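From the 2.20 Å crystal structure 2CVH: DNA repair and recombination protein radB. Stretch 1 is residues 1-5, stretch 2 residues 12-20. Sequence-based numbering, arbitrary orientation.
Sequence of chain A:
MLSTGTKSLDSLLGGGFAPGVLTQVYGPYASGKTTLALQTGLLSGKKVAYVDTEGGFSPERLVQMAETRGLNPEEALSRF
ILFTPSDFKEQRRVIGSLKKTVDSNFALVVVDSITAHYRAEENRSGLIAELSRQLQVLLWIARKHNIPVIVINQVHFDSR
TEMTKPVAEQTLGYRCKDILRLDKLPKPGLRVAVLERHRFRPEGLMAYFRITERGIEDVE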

# COMPACT_ATOMS: atom_id res chain seq x y z
N MET A 1 3.39 1.28 -15.36
CA MET A 1 3.53 0.62 -14.03
C MET A 1 4.59 1.33 -13.19
O MET A 1 5.62 1.78 -13.70
CB MET A 1 3.96 -0.85 -14.20
CG MET A 1 3.08 -1.65 -15.14
SD MET A 1 1.38 -1.60 -14.60
CE MET A 1 1.01 -3.33 -14.44
N LEU A 2 4.33 1.41 -11.89
CA LEU A 2 5.25 2.04 -10.96
C LEU A 2 6.13 0.93 -10.34
O LEU A 2 5.66 0.18 -9.50
CB LEU A 2 4.42 2.72 -9.89
CG LEU A 2 4.95 4.04 -9.38
CD1 LEU A 2 4.24 4.39 -8.09
CD2 LEU A 2 6.43 3.91 -9.12
N SER A 3 7.38 0.80 -10.77
CA SER A 3 8.28 -0.25 -10.27
C SER A 3 8.45 -0.32 -8.75
O SER A 3 8.39 0.70 -8.06
CB SER A 3 9.65 -0.17 -10.94
OG SER A 3 10.57 -1.08 -10.36
N THR A 4 8.62 -1.55 -8.25
CA THR A 4 8.83 -1.84 -6.81
C THR A 4 10.33 -1.88 -6.51
O THR A 4 10.73 -2.00 -5.35
CB THR A 4 8.26 -3.24 -6.37
OG1 THR A 4 8.90 -4.27 -7.12
CG2 THR A 4 6.77 -3.33 -6.57
N GLY A 5 11.14 -1.82 -7.55
CA GLY A 5 12.57 -1.85 -7.37
C GLY A 5 13.04 -3.26 -7.10
O GLY A 5 14.20 -3.47 -6.79
N LEU A 12 5.98 -10.52 -11.07
CA LEU A 12 4.66 -10.92 -10.59
C LEU A 12 3.56 -9.91 -11.01
O LEU A 12 2.47 -10.28 -11.44
CB LEU A 12 4.69 -11.01 -9.07
CG LEU A 12 3.37 -11.43 -8.43
CD1 LEU A 12 3.08 -12.83 -8.84
CD2 LEU A 12 3.40 -11.30 -6.91
N LEU A 13 3.87 -8.62 -10.88
CA LEU A 13 2.92 -7.56 -11.18
C LEU A 13 2.85 -7.04 -12.61
O LEU A 13 2.13 -6.08 -12.88
CB LEU A 13 3.17 -6.37 -10.23
CG LEU A 13 2.86 -6.53 -8.76
CD1 LEU A 13 3.51 -5.40 -7.97
CD2 LEU A 13 1.35 -6.59 -8.55
N GLY A 14 3.62 -7.61 -13.53
CA GLY A 14 3.57 -7.12 -14.88
C GLY A 14 4.36 -5.82 -15.05
O GLY A 14 4.20 -5.13 -16.06
N GLY A 15 5.17 -5.46 -14.06
CA GLY A 15 6.00 -4.27 -14.15
C GLY A 15 6.05 -3.36 -12.94
O GLY A 15 6.94 -2.52 -12.81
N GLY A 16 5.06 -3.46 -12.07
CA GLY A 16 5.03 -2.62 -10.90
C GLY A 16 3.58 -2.35 -10.62
O GLY A 16 2.72 -2.96 -11.22
N PHE A 17 3.30 -1.43 -9.73
CA PHE A 17 1.94 -1.10 -9.41
C PHE A 17 1.27 -0.43 -10.60
O PHE A 17 1.92 0.31 -11.35
CB PHE A 17 1.90 -0.24 -8.17
CG PHE A 17 2.29 -0.96 -6.91
CD1 PHE A 17 1.32 -1.56 -6.12
CD2 PHE A 17 3.62 -0.99 -6.49
CE1 PHE A 17 1.67 -2.17 -4.92
CE2 PHE A 17 3.98 -1.60 -5.28
CZ PHE A 17 3.00 -2.19 -4.49
N ALA A 18 -0.01 -0.74 -10.79
CA ALA A 18 -0.82 -0.23 -11.90
C ALA A 18 -1.44 1.13 -11.67
O ALA A 18 -2.06 1.38 -10.63
CB ALA A 18 -1.91 -1.21 -12.23
N PRO A 19 -1.30 2.04 -12.64
CA PRO A 19 -1.87 3.37 -12.51
C PRO A 19 -3.37 3.34 -12.70
O PRO A 19 -3.89 2.52 -13.46
CB PRO A 19 -1.17 4.14 -13.63
CG PRO A 19 -0.93 3.13 -14.67
CD PRO A 19 -0.49 1.93 -13.87
N GLY A 20 -4.07 4.20 -11.98
CA GLY A 20 -5.51 4.27 -12.13
C GLY A 20 -6.29 3.18 -11.47
O GLY A 20 -7.47 3.01 -11.79

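The two stretches run antiparallel and join through a single beta bridge, Leu-2 with Phe-17, whose CA atoms lie 4.8 Å apart; neither stretch forms a regular strand, and together they bury 431 Å².

Met-1 has the largest covered area in stretch 1, with 122 Å² buried by stretch 2, and its CA-to-CB bond points toward stretch 2. With chi1 and chi2 both m, the side chain lies along backbone as much as side chains: Met-1 CB is 3.5 Å from Gly-15 C, and Met-1 CE is 3.4 Å from Leu-13 O. Met-1 SD makes apolar contacts at 4.1 Å with both Ala-18 CB and Pro-19 CD. The close approach is compatible with the lack of a side chain at Gly-15: an ideal CB there would sit 3.0 Å from Met-1 CG, which is tight, although the backbone angles alone already call for glycine.

Leu-2 and Phe-17 exchange both hydrogen bonds of the bridge. Leu-2 N donates to Phe-17 O at 2.7 Å with a nearly straight N-H...O angle of 166°, and Phe-17 N returns a bond to Leu-2 O at 2.9 Å and 145°. Each carbonyl also receives a CA-H...O contact, from Met-1 CA to Phe-17 O (3.1 Å) and from Gly-16 CA to Leu-2 O (3.2 Å). The latter approach leaves no room for a side chain, since an ideal CB on Gly-16 would fall 2.2 Å from Leu-2 O, and the backbone angles of Gly-16 independently call for glycine. Beside the bridge, Leu-2 CB meets Phe-17 CB at 4.3 Å.

At Ser-3 the CA-to-CB bond points away overall, although CB still touches stretch 2. The hydroxyl makes no bond to stretch 2; Gly-5 N donates to Ser-3 OG at 3.0 Å and 157°, and OG also bonds elsewhere in the structure.

Thr-4 closes the contact with its methyl group. Thr-4 CG2 lies 3.5 Å from Phe-17 CE2, approaching the ring obliquely, and 4.1 Å from Leu-13 CD1, an apolar setting suited to a buried methyl. Gly-5 makes no contact with stretch 2.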